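Local coordinates for cell wall binding protein cwp8 (Peptoclostridium difficile, PDB 5J6Q) that probably anchors itself to the bacterial cell wall through its three CWB2 modules, as one of the proteins of the S-layer, at residues A[327-332]-A[536-541]; A[431-436]-A[503-508]; A[518-523]-A[530-535]; A[407-412]-A[443-448]; A[338-343]-A[353-358]. All coordinates share one frame; numbering follows the deposited sequence.

Interaction 1: residues A[327-332]-A[536-541]; sequences ASAPLA and AAPLAA
Pro538 carries this contact, its ring set against two alanines of the helix at 329-332. Its CB leads up to CG, the corner of the ring that comes nearest the other segment, with CG 3.9 Å from Ala332 CB. From there the ring turns back to CD, which lies 4.2 Å from Ala329 CB, one turn of the opposing helix earlier. The two methyls thus lie at successive points along the ring. Next to the proline, Ala537 adds its own methyl, CB to CB 4.1 Å from Ala329. No hydrogen bond crosses, and all four touching residues are buried; with three of them alanines, the backbones come close, Ala329 CA and Pro538 CA being 5.7 Å apart. Having no N-H, Pro538 cannot bond to the preceding turn, and helix 531-542 is kinked there. Ile339 of strand 339-342 and Arg305 also pack on Pro538, while Ser434 of helix 434-438 touches both Ala329 and Ala537. The two segments belong to the first and third CWB2 modules, and Ser434 to the second. A small-residue helix junction of this kind is consistent with three CWB2 modules packed round a common centre.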
# COMPACT_ATOMS: atom_id res chain seq x y z
N ALA A 327 -32.76 -2.79 -12.61
CA ALA A 327 -34.04 -2.03 -12.55
C ALA A 327 -34.22 -1.41 -11.14
O ALA A 327 -34.89 -0.38 -11.01
CB ALA A 327 -35.20 -2.96 -12.86
N SER A 328 -33.60 -2.00 -10.08
CA SER A 328 -33.76 -1.42 -8.73
C SER A 328 -32.96 -0.14 -8.44
O SER A 328 -33.06 0.35 -7.30
CB SER A 328 -33.38 -2.44 -7.69
OG SER A 328 -34.28 -3.53 -7.81
N ALA A 329 -32.21 0.40 -9.42
CA ALA A 329 -31.35 1.54 -9.12
C ALA A 329 -32.11 2.81 -8.79
O ALA A 329 -31.69 3.44 -7.81
CB ALA A 329 -30.39 1.81 -10.30
N PRO A 330 -33.14 3.26 -9.59
CA PRO A 330 -33.84 4.50 -9.19
C PRO A 330 -34.57 4.28 -7.87
O PRO A 330 -34.81 5.23 -7.20
CB PRO A 330 -34.74 4.79 -10.40
CG PRO A 330 -34.84 3.49 -11.09
CD PRO A 330 -33.53 2.88 -10.97
N LEU A 331 -34.88 3.02 -7.51
CA LEU A 331 -35.57 2.69 -6.31
C LEU A 331 -34.62 2.84 -5.12
O LEU A 331 -35.02 3.51 -4.14
CB LEU A 331 -36.15 1.24 -6.31
CG LEU A 331 -36.89 0.97 -5.00
CD1 LEU A 331 -37.90 2.16 -4.76
CD2 LEU A 331 -37.59 -0.29 -4.98
N ALA A 332 -33.37 2.22 -5.20
CA ALA A 332 -32.40 2.41 -4.12
C ALA A 332 -32.04 3.90 -4.01
O ALA A 332 -31.77 4.37 -2.90
CB ALA A 332 -31.12 1.62 -4.35
N ALA A 536 -23.33 -0.60 -7.54
CA ALA A 536 -22.83 0.76 -7.57
C ALA A 536 -23.66 1.80 -8.37
O ALA A 536 -23.38 3.03 -8.23
CB ALA A 536 -21.39 0.79 -8.10
N ALA A 537 -24.62 1.43 -9.14
CA ALA A 537 -25.28 2.47 -9.91
C ALA A 537 -25.90 3.64 -8.98
O ALA A 537 -25.79 4.75 -9.43
CB ALA A 537 -26.35 1.87 -10.80
N PRO A 538 -26.57 3.45 -7.78
CA PRO A 538 -27.10 4.61 -6.99
C PRO A 538 -25.96 5.44 -6.52
O PRO A 538 -26.10 6.66 -6.30
CB PRO A 538 -27.89 3.95 -5.83
CG PRO A 538 -27.66 2.36 -6.05
CD PRO A 538 -27.28 2.20 -7.46
N LEU A 539 -24.77 4.77 -6.30
CA LEU A 539 -23.61 5.51 -5.89
C LEU A 539 -23.14 6.40 -7.05
O LEU A 539 -22.94 7.64 -6.86
CB LEU A 539 -22.55 4.55 -5.38
CG LEU A 539 -21.17 5.18 -5.32
CD1 LEU A 539 -21.12 6.20 -4.20
CD2 LEU A 539 -20.12 4.15 -4.98
N ALA A 540 -22.99 5.83 -8.25
CA ALA A 540 -22.63 6.68 -9.38
C ALA A 540 -23.76 7.74 -9.62
O ALA A 540 -23.41 8.86 -9.98
CB ALA A 540 -22.47 5.88 -10.64
N ALA A 541 -25.09 7.39 -9.42
CA ALA A 541 -26.16 8.40 -9.58
C ALA A 541 -25.91 9.58 -8.60
O ALA A 541 -25.98 10.75 -9.03
CB ALA A 541 -27.52 7.80 -9.26

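Interaction 2: residues A[431-436]-A[503-508]; sequences MSISAR and AKVINK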
# COMPACT_ATOMS: atom_id res chain seq x y z
N MET A 431 -27.64 -2.26 -17.95
CA MET A 431 -26.80 -1.83 -16.85
C MET A 431 -26.11 -0.50 -17.09
O MET A 431 -25.79 0.19 -16.16
CB MET A 431 -25.71 -2.84 -16.69
CG MET A 431 -24.99 -2.65 -15.50
SD MET A 431 -26.05 -3.17 -14.10
CE MET A 431 -26.40 -4.85 -14.60
N SER A 432 -25.86 -0.19 -18.32
CA SER A 432 -25.23 1.04 -18.72
C SER A 432 -26.09 2.32 -18.43
O SER A 432 -25.55 3.45 -18.27
CB SER A 432 -24.92 0.88 -20.21
OG SER A 432 -23.67 0.25 -20.43
N ILE A 433 -27.41 2.15 -18.32
CA ILE A 433 -28.33 3.27 -18.07
C ILE A 433 -28.82 3.29 -16.63
O ILE A 433 -29.52 4.21 -16.28
CB ILE A 433 -29.48 3.10 -19.15
CG1 ILE A 433 -30.18 4.43 -19.42
CG2 ILE A 433 -30.51 2.06 -18.66
CD1 ILE A 433 -29.24 5.62 -19.75
N SER A 434 -28.45 2.29 -15.75
CA SER A 434 -28.89 2.34 -14.36
C SER A 434 -28.49 3.63 -13.62
O SER A 434 -29.36 4.17 -12.98
CB SER A 434 -28.35 1.12 -13.58
OG SER A 434 -29.08 -0.02 -14.04
N ALA A 435 -27.24 4.12 -13.71
CA ALA A 435 -26.89 5.31 -12.93
C ALA A 435 -27.77 6.49 -13.39
O ALA A 435 -28.31 7.16 -12.57
CB ALA A 435 -25.42 5.68 -13.14
N ARG A 436 -27.88 6.70 -14.71
CA ARG A 436 -28.62 7.83 -15.27
C ARG A 436 -30.05 7.76 -14.82
O ARG A 436 -30.57 8.81 -14.39
CB ARG A 436 -28.49 7.81 -16.79
CG ARG A 436 -29.50 8.66 -17.49
CD ARG A 436 -29.11 10.12 -17.19
NE ARG A 436 -30.03 11.05 -17.81
CZ ARG A 436 -29.72 12.33 -18.07
NH1 ARG A 436 -30.63 13.12 -18.63
NH2 ARG A 436 -28.52 12.82 -17.76
N ALA A 503 -20.42 2.87 -24.42
CA ALA A 503 -19.90 4.12 -24.99
C ALA A 503 -21.03 5.06 -25.42
O ALA A 503 -20.92 6.26 -25.14
CB ALA A 503 -18.94 3.89 -26.21
N LYS A 504 -22.14 4.57 -26.13
CA LYS A 504 -23.24 5.55 -26.49
C LYS A 504 -23.95 6.19 -25.31
O LYS A 504 -24.28 7.39 -25.39
CB LYS A 504 -24.27 4.90 -27.43
CG LYS A 504 -23.56 4.60 -28.77
CD LYS A 504 -24.32 3.63 -29.70
CE LYS A 504 -24.11 4.07 -31.17
NZ LYS A 504 -25.27 3.56 -32.00
N VAL A 505 -24.20 5.43 -24.18
CA VAL A 505 -24.83 6.07 -23.01
C VAL A 505 -23.90 7.19 -22.47
O VAL A 505 -24.38 8.32 -22.12
CB VAL A 505 -25.02 4.95 -21.95
CG1 VAL A 505 -25.45 5.52 -20.55
CG2 VAL A 505 -26.11 4.02 -22.42
N ILE A 506 -22.59 6.86 -22.35
CA ILE A 506 -21.63 7.83 -21.84
C ILE A 506 -21.60 9.06 -22.79
O ILE A 506 -21.62 10.21 -22.33
CB ILE A 506 -20.21 7.23 -21.65
CG1 ILE A 506 -20.10 6.24 -20.44
CG2 ILE A 506 -19.27 8.43 -21.40
CD1 ILE A 506 -19.00 5.08 -20.63
N ASN A 507 -21.62 8.83 -24.14
CA ASN A 507 -21.51 9.99 -25.06
C ASN A 507 -22.74 10.89 -24.94
O ASN A 507 -22.67 12.10 -25.07
CB ASN A 507 -21.41 9.51 -26.47
CG ASN A 507 -21.21 10.56 -27.58
OD1 ASN A 507 -20.29 11.40 -27.57
ND2 ASN A 507 -21.98 10.51 -28.62
N LYS A 508 -23.86 10.29 -24.70
CA LYS A 508 -25.07 11.07 -24.65
C LYS A 508 -25.33 11.79 -23.35
O LYS A 508 -25.76 12.93 -23.39
CB LYS A 508 -26.27 10.17 -24.94
CG LYS A 508 -27.56 11.03 -24.94
CD LYS A 508 -28.84 10.17 -25.45
CE LYS A 508 -30.07 11.05 -25.27
NZ LYS A 508 -30.84 11.15 -26.51
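Val505 overlaps Ser432 with both of its methyls, like a fork pressed against the backbone and the base of the serine side chain. CG1 comes within 3.1 Å of Ser432 O, a tight fit for a methyl and a carbonyl oxygen. The other branch, CG2, rests 4.0 Å from Ser432 CB. With CG1 anti to the backbone N (chi1 170°), it is this branch that also meets Ile433, whose CD1 is 3.9 Å from Val505 CG1. The two side chains cross at about a right angle, and the touching atom of Ile433 is its terminal methyl. Ile433 starts off beside the contact; its CG1 is anti to the backbone N (chi1 -157°), and chi2 of 51° then turns CD1 to the valine. The serine hydroxyl turns to helix 498-509 as well, where OG is hydrogen-bonded to Asn502 ND2, just ahead of 503-508. Met431 packs instead on Leu549 and helix 531-542. Between the segments themselves there is no hydrogen bond or salt bridge: at this point of the join between the second and third CWB2 modules the fit rests on Val505, and the polar Ser432 to Asn502 bond lies beside it.

Interaction 3: residues A[518-523]-A[530-535]; sequences VAKDGY and LVDALT. With SO4 (sulfate ion), chain C.
Among the flat groups, Asp532 brings its carboxylate OD2 to 4.0 Å from Lys520 CE, the two side chains slanting past each other, and the Tyr523 ring meets a sulfate ion, probably from the crystallisation liquor. Sulfate O1 sits at the edge of that ring, in its plane, and accepts from Tyr523 OH at 2.8 Å; Arg498 makes a cation-pi pair with the ring and gives its backbone N to the same ion. The Asp521 carboxylate is approached from above its plane, 51° out of it, by Tyr523 N, which reaches OD1 at 3.0 Å along a nearly straight line (167°). This is an Asx turn, and Thr551 OG1 is bonded to the same oxygen. The turn lies just after strand 516-519, in the beta-alpha-beta unit formed with helix 531-542 and strand 547-549. Where strand faces helix, Ala519 CB packs 3.9 Å from Ala533 CA. Leu530, with chi1 of -76° and an extended chi2, swings CD2 to 3.4 Å from Asp521 O, an oxygen that Arg498 NH1 also bonds. Two waters bridge the segments. One donates to Lys520 O and accepts from Ala533 N at 2.9 Å; the other accepts from Lys520 N and donates to Asp532 OD2 at 3.1 Å. Lys520 NZ has its hydrogen bond with Gln529 OE1, and stands 4.6 Å from Asp532 OD2.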
# COMPACT_ATOMS: atom_id res chain seq x y z
N VAL A 518 -15.89 2.48 -12.68
CA VAL A 518 -15.68 1.40 -13.73
C VAL A 518 -16.02 0.04 -13.09
O VAL A 518 -15.70 -0.15 -11.91
CB VAL A 518 -14.20 1.49 -14.26
CG1 VAL A 518 -13.16 1.47 -13.16
CG2 VAL A 518 -13.89 0.38 -15.25
N ALA A 519 -16.67 -0.90 -13.84
CA ALA A 519 -17.05 -2.15 -13.24
C ALA A 519 -17.01 -3.27 -14.28
O ALA A 519 -17.04 -2.99 -15.46
CB ALA A 519 -18.48 -2.00 -12.72
N LYS A 520 -17.00 -4.54 -13.88
CA LYS A 520 -16.87 -5.62 -14.96
C LYS A 520 -17.97 -5.64 -15.82
O LYS A 520 -19.09 -5.42 -15.37
CB LYS A 520 -16.72 -6.94 -14.22
CG LYS A 520 -15.35 -6.92 -13.60
CD LYS A 520 -14.99 -8.31 -13.00
CE LYS A 520 -15.56 -8.46 -11.66
NZ LYS A 520 -15.51 -9.86 -11.31
N ASP A 521 -17.76 -5.90 -17.07
CA ASP A 521 -18.87 -5.93 -18.04
C ASP A 521 -19.57 -7.32 -18.28
O ASP A 521 -20.51 -7.41 -19.04
CB ASP A 521 -18.27 -5.46 -19.38
CG ASP A 521 -17.06 -6.37 -19.84
OD1 ASP A 521 -16.83 -7.42 -19.22
OD2 ASP A 521 -16.38 -6.01 -20.81
N GLY A 522 -19.08 -8.40 -17.71
CA GLY A 522 -19.80 -9.67 -17.85
C GLY A 522 -19.19 -10.60 -18.89
O GLY A 522 -19.63 -11.72 -19.05
N TYR A 523 -18.11 -10.15 -19.56
CA TYR A 523 -17.40 -10.86 -20.63
C TYR A 523 -16.48 -11.93 -19.96
O TYR A 523 -16.12 -12.87 -20.61
CB TYR A 523 -16.58 -9.86 -21.47
CG TYR A 523 -17.29 -9.21 -22.66
CD1 TYR A 523 -16.97 -7.91 -23.07
CD2 TYR A 523 -18.26 -9.91 -23.38
CE1 TYR A 523 -17.60 -7.32 -24.16
CE2 TYR A 523 -18.88 -9.33 -24.48
CZ TYR A 523 -18.55 -8.03 -24.87
OH TYR A 523 -19.22 -7.46 -25.92
N LEU A 530 -22.20 -8.74 -13.66
CA LEU A 530 -22.73 -7.39 -13.76
C LEU A 530 -23.26 -6.95 -12.40
O LEU A 530 -23.67 -5.77 -12.23
CB LEU A 530 -23.84 -7.32 -14.81
CG LEU A 530 -23.23 -7.36 -16.28
CD1 LEU A 530 -24.50 -7.47 -17.16
CD2 LEU A 530 -22.49 -6.02 -16.68
N VAL A 531 -23.22 -7.86 -11.41
CA VAL A 531 -23.80 -7.47 -10.10
C VAL A 531 -23.06 -6.29 -9.47
O VAL A 531 -23.67 -5.48 -8.80
CB VAL A 531 -23.78 -8.69 -9.15
CG1 VAL A 531 -22.33 -9.16 -8.97
CG2 VAL A 531 -24.41 -8.30 -7.79
N ASP A 532 -21.73 -6.18 -9.70
CA ASP A 532 -21.00 -5.06 -9.10
C ASP A 532 -21.54 -3.69 -9.65
O ASP A 532 -21.74 -2.72 -8.92
CB ASP A 532 -19.49 -5.22 -9.37
CG ASP A 532 -18.84 -6.33 -8.52
OD1 ASP A 532 -19.50 -6.83 -7.56
OD2 ASP A 532 -17.72 -6.68 -8.80
N ALA A 533 -21.73 -3.65 -10.94
CA ALA A 533 -22.22 -2.56 -11.66
C ALA A 533 -23.59 -2.17 -11.03
O ALA A 533 -23.79 -1.01 -10.69
CB ALA A 533 -22.38 -2.92 -13.12
N LEU A 534 -24.50 -3.14 -10.86
CA LEU A 534 -25.81 -2.85 -10.32
C LEU A 534 -25.72 -2.41 -8.82
O LEU A 534 -26.43 -1.48 -8.48
CB LEU A 534 -26.78 -4.04 -10.62
CG LEU A 534 -26.76 -5.13 -9.65
CD1 LEU A 534 -27.76 -4.79 -8.48
CD2 LEU A 534 -27.10 -6.42 -10.36
N THR A 535 -24.84 -2.95 -7.95
CA THR A 535 -24.84 -2.36 -6.58
C THR A 535 -24.27 -0.94 -6.58
O THR A 535 -24.70 -0.13 -5.76
CB THR A 535 -24.04 -3.20 -5.57
OG1 THR A 535 -22.72 -3.41 -6.01
CG2 THR A 535 -24.69 -4.55 -5.30
S SO4 C . -22.52 -8.67 -26.54
O1 SO4 C . -21.26 -8.89 -27.15
O2 SO4 C . -23.47 -8.56 -27.50
O3 SO4 C . -22.49 -7.45 -25.68
O4 SO4 C . -22.83 -9.83 -25.71
O HOH W 1 -20.28 -5.52 -12.67
O HOH W 2 -16.37 -5.19 -11.11

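Interaction 4: residues A[407-412]-A[443-448]; sequences EIAKQL and PIIVTG
Leu412 lies slantwise across the Pro443 ring, putting one methyl on it: CD1 is 3.7 Å from Pro443 CB, equally near CA, and 4.0 Å from CD. The proline directs its CB at the helical segment, where a second hydrocarbon waits, Ala409 CB at 4.1 Å from Pro443 CB. Pro443 CB is thus touched by two methyls, one from Ala409 and one from Leu412, three residues later. Two residues further on, Ile445 approaches differently. Its side chain sets out alongside the helix, but CG1 stands anti to the carbonyl carbon and the next torsion folds the chain over (chi2 -57°), so that CD1 arrives 3.6 Å from Ala409 CB. The contact is wholly apolar and buried. Charge stays on the helix surface, where Lys410 NZ bridges to Glu407 OE1 at 3.0 Å, on the syn side of the carboxylate and 34° out of its plane. Strand 444-447 is an outermost strand of its parallel sheet, bonded through its backbone to strand 418-423, while Ser405 OG of helix 401-410 pairs with Val446 N. Leu412 also packs on Pro330 and Leu331 of helix 329-334, and Ile444 on Leu326 of helix 322-327.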
# COMPACT_ATOMS: atom_id res chain seq x y z
N GLU A 407 -43.70 -3.54 -11.10
CA GLU A 407 -43.90 -3.35 -9.67
C GLU A 407 -42.86 -2.36 -9.10
O GLU A 407 -43.23 -1.46 -8.34
CB GLU A 407 -43.79 -4.69 -8.94
CG GLU A 407 -44.91 -5.64 -9.34
CD GLU A 407 -46.30 -5.06 -9.08
OE1 GLU A 407 -47.21 -5.36 -9.86
OE2 GLU A 407 -46.47 -4.29 -8.10
N ILE A 408 -41.55 -2.50 -9.50
CA ILE A 408 -40.51 -1.56 -9.03
C ILE A 408 -40.94 -0.22 -9.47
O ILE A 408 -40.93 0.76 -8.71
CB ILE A 408 -39.12 -1.86 -9.70
CG1 ILE A 408 -38.53 -3.14 -9.15
CG2 ILE A 408 -38.18 -0.71 -9.51
CD1 ILE A 408 -37.30 -3.61 -10.02
N ALA A 409 -41.25 -0.18 -10.77
CA ALA A 409 -41.70 1.05 -11.41
C ALA A 409 -42.79 1.74 -10.57
O ALA A 409 -42.71 2.96 -10.37
CB ALA A 409 -42.25 0.72 -12.78
N LYS A 410 -43.77 0.97 -10.08
CA LYS A 410 -44.87 1.53 -9.29
C LYS A 410 -44.44 2.10 -7.93
O LYS A 410 -45.08 3.04 -7.45
CB LYS A 410 -45.94 0.46 -9.09
CG LYS A 410 -46.80 0.26 -10.32
CD LYS A 410 -48.12 -0.43 -9.94
CE LYS A 410 -48.36 -1.65 -10.80
NZ LYS A 410 -48.79 -2.83 -9.98
N GLN A 411 -43.36 1.54 -7.31
CA GLN A 411 -42.83 2.01 -6.03
C GLN A 411 -42.11 3.36 -6.17
O GLN A 411 -41.70 3.95 -5.18
CB GLN A 411 -41.82 1.01 -5.45
CG GLN A 411 -42.42 -0.31 -5.06
CD GLN A 411 -43.04 -0.24 -3.68
OE1 GLN A 411 -43.01 0.83 -2.98
NE2 GLN A 411 -43.57 -1.37 -3.25
N LEU A 412 -41.97 3.85 -7.38
CA LEU A 412 -41.33 5.14 -7.62
C LEU A 412 -42.43 6.22 -7.65
O LEU A 412 -43.60 5.88 -7.79
CB LEU A 412 -40.58 5.19 -9.00
CG LEU A 412 -39.45 4.14 -9.27
CD1 LEU A 412 -38.95 4.35 -10.73
CD2 LEU A 412 -38.22 4.28 -8.29
N PRO A 443 -37.94 5.19 -14.37
CA PRO A 443 -38.06 3.75 -14.24
C PRO A 443 -37.36 3.05 -15.40
O PRO A 443 -37.10 3.64 -16.47
CB PRO A 443 -39.58 3.52 -14.23
CG PRO A 443 -40.16 4.76 -14.82
CD PRO A 443 -39.25 5.85 -14.41
N ILE A 444 -37.11 1.77 -15.20
CA ILE A 444 -36.48 1.00 -16.22
C ILE A 444 -37.47 -0.09 -16.44
O ILE A 444 -37.62 -0.96 -15.58
CB ILE A 444 -35.11 0.42 -15.73
CG1 ILE A 444 -34.03 1.53 -15.67
CG2 ILE A 444 -34.70 -0.69 -16.65
CD1 ILE A 444 -32.78 1.04 -14.88
N ILE A 445 -38.11 -0.07 -17.59
CA ILE A 445 -39.14 -1.04 -17.85
C ILE A 445 -38.53 -2.09 -18.71
O ILE A 445 -37.89 -1.78 -19.72
CB ILE A 445 -40.32 -0.29 -18.55
CG1 ILE A 445 -40.87 0.85 -17.62
CG2 ILE A 445 -41.41 -1.29 -18.92
CD1 ILE A 445 -41.33 0.29 -16.23
N VAL A 446 -38.69 -3.31 -18.30
CA VAL A 446 -38.17 -4.47 -18.99
C VAL A 446 -39.37 -5.05 -19.77
O VAL A 446 -40.42 -5.24 -19.15
CB VAL A 446 -37.66 -5.44 -17.94
CG1 VAL A 446 -37.11 -6.71 -18.58
CG2 VAL A 446 -36.60 -4.77 -17.06
N THR A 447 -39.21 -5.38 -21.09
CA THR A 447 -40.34 -5.89 -21.87
C THR A 447 -39.98 -7.12 -22.72
O THR A 447 -38.81 -7.34 -23.08
CB THR A 447 -40.90 -4.74 -22.75
OG1 THR A 447 -42.14 -5.18 -23.35
CG2 THR A 447 -39.92 -4.32 -23.85
N GLY A 448 -41.01 -7.93 -23.01
CA GLY A 448 -40.84 -9.12 -23.82
C GLY A 448 -41.08 -8.67 -25.24
O GLY A 448 -40.98 -7.48 -25.53

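Interaction 5: residues A[338-343]-A[353-358]; sequences PILLSK and AEILRV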
# COMPACT_ATOMS: atom_id res chain seq x y z
N PRO A 338 -29.37 0.93 0.34
CA PRO A 338 -28.25 0.24 -0.41
C PRO A 338 -28.82 -0.92 -1.17
O PRO A 338 -29.86 -1.45 -0.71
CB PRO A 338 -27.36 -0.31 0.67
CG PRO A 338 -28.44 -0.56 1.90
CD PRO A 338 -29.34 0.65 1.79
N ILE A 339 -28.10 -1.42 -2.22
CA ILE A 339 -28.64 -2.56 -2.86
C ILE A 339 -27.78 -3.64 -2.30
O ILE A 339 -26.58 -3.68 -2.49
CB ILE A 339 -28.73 -2.51 -4.39
CG1 ILE A 339 -29.79 -1.50 -4.87
CG2 ILE A 339 -29.10 -3.90 -4.84
CD1 ILE A 339 -29.64 -0.97 -6.43
N LEU A 340 -28.38 -4.51 -1.52
CA LEU A 340 -27.56 -5.52 -0.87
C LEU A 340 -28.04 -6.83 -1.50
O LEU A 340 -29.03 -6.82 -2.19
CB LEU A 340 -27.67 -5.53 0.68
CG LEU A 340 -27.02 -4.29 1.34
CD1 LEU A 340 -27.46 -4.17 2.86
CD2 LEU A 340 -25.48 -4.38 1.31
N LEU A 341 -27.39 -7.93 -1.24
CA LEU A 341 -27.70 -9.16 -1.94
C LEU A 341 -27.96 -10.31 -0.98
O LEU A 341 -27.26 -10.41 0.03
CB LEU A 341 -26.45 -9.52 -2.80
CG LEU A 341 -25.89 -8.42 -3.75
CD1 LEU A 341 -24.50 -8.83 -4.33
CD2 LEU A 341 -26.82 -8.17 -4.85
N SER A 342 -28.88 -11.23 -1.36
CA SER A 342 -29.15 -12.39 -0.53
C SER A 342 -29.03 -13.68 -1.31
O SER A 342 -29.21 -13.69 -2.53
CB SER A 342 -30.58 -12.33 0.01
OG SER A 342 -30.73 -13.21 1.11
N LYS A 343 -28.70 -14.77 -0.62
CA LYS A 343 -28.78 -16.03 -1.30
C LYS A 343 -30.32 -16.31 -1.30
O LYS A 343 -31.08 -15.64 -0.58
CB LYS A 343 -27.99 -17.09 -0.53
CG LYS A 343 -26.63 -17.40 -1.17
CD LYS A 343 -25.48 -17.11 -0.23
CE LYS A 343 -24.17 -17.64 -0.80
NZ LYS A 343 -23.19 -17.88 0.29
N ALA A 353 -25.13 -8.01 8.93
CA ALA A 353 -24.34 -7.03 9.68
C ALA A 353 -24.41 -5.66 9.04
O ALA A 353 -24.44 -4.68 9.79
CB ALA A 353 -22.88 -7.50 9.79
N GLU A 354 -24.47 -5.53 7.62
CA GLU A 354 -24.51 -4.17 6.99
C GLU A 354 -25.92 -3.66 7.13
O GLU A 354 -26.12 -2.45 7.27
CB GLU A 354 -24.05 -4.14 5.48
CG GLU A 354 -24.18 -2.79 4.79
CD GLU A 354 -23.11 -1.77 5.24
OE1 GLU A 354 -23.07 -0.72 4.64
OE2 GLU A 354 -22.35 -2.00 6.21
N ILE A 355 -26.92 -4.55 7.06
CA ILE A 355 -28.31 -4.08 7.34
C ILE A 355 -28.39 -3.30 8.73
O ILE A 355 -28.93 -2.20 8.81
CB ILE A 355 -29.28 -5.25 7.47
CG1 ILE A 355 -29.29 -6.05 6.16
CG2 ILE A 355 -30.81 -4.70 7.82
CD1 ILE A 355 -29.94 -5.24 5.11
N LEU A 356 -27.82 -3.89 9.77
CA LEU A 356 -27.86 -3.26 11.10
C LEU A 356 -27.18 -1.95 11.13
O LEU A 356 -27.68 -0.97 11.66
CB LEU A 356 -27.21 -4.19 12.11
CG LEU A 356 -27.95 -5.52 12.29
CD1 LEU A 356 -27.24 -6.33 13.41
CD2 LEU A 356 -29.42 -5.32 12.66
N ARG A 357 -26.02 -1.89 10.51
CA ARG A 357 -25.19 -0.70 10.50
C ARG A 357 -25.86 0.44 9.84
O ARG A 357 -25.82 1.56 10.41
CB ARG A 357 -23.84 -0.95 9.78
CG ARG A 357 -22.83 0.18 10.08
CD ARG A 357 -21.61 0.24 9.12
NE ARG A 357 -22.00 0.42 7.72
CZ ARG A 357 -22.21 1.60 7.15
NH1 ARG A 357 -22.06 2.72 7.84
NH2 ARG A 357 -22.60 1.66 5.86
N VAL A 358 -26.50 0.22 8.64
CA VAL A 358 -27.05 1.40 7.97
C VAL A 358 -28.42 1.79 8.46
O VAL A 358 -28.73 2.97 8.34
CB VAL A 358 -27.05 1.23 6.41
CG1 VAL A 358 -25.64 0.95 5.91
CG2 VAL A 358 -28.00 0.10 5.97
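Strand 339-342 and helix 349-359 are consecutive elements of a beta-alpha-beta crossover, in which the chain leaves the outermost strand of a parallel sheet and returns as strand 367-371, beyond strand 313-318. Leu340 is the main side chain on the strand: its CD1 touches both Ile355 and Glu354, its CD2 Glu354. CD1 meets Ile355 CD1 at 3.5 Å, the two chains passing at a slant. CD2 and CD1 of Leu340 straddle Glu354 CG, each 4.0 Å from it, and these chains cross at about a right angle. Glu354 can offer a methylene here because CG is anti to the backbone N (chi1 176°) and the chain then bends at chi2 (74°), which carries the carboxylate off along the helix. There Arg357 NE donates to Glu354 OE2 at 2.9 Å, the bond almost straight at 175° and in the guanidinium plane; it meets OE2 on the syn side, tilted out of the carboxylate plane. A partner bond from Arg357 NH2 to Glu354 OE1 is less certain, since the position of OE1 is doubtful. Arg357 also forms a salt bridge to Asp308 through NH1 and a hydrogen bond to Phe306 O through NH2. Just before the strand, Pro338 and Val358 reach toward each other tip to tip, CG to CG2 4.1 Å. Ile355 and Val358 pack further on Ile314 of strand 313-318, helix 294-305 touches Pro338, Glu354 and Val358, and Ile339 and Leu341 lean on helix 531-542.

How the interactions relate
All five contacts are buried, but they differ in what they join. Interactions 1 and 2 connect different CWB2 modules, 1 by helix-to-helix packing, 2 by a helix against the segment leading into helix 434-438, while 3, 4 and 5 each link a helical segment to a strand segment within one module. Helix 531-542 serves both interactions 1 and 3, and Met431 of interaction 2 packs on Leu530 and Ala533 of interaction 3. Interaction 1 touches interactions 2, 4 and 5, through Ser434, Leu412 and Ile339 respectively. Chemically, 1 and 4 meet through hydrocarbon alone, and 2 also sets a methyl against a backbone carbonyl; 4 and 5 each carry a salt bridge within the helical segment, and 3 alone has bridging waters and a bound ion.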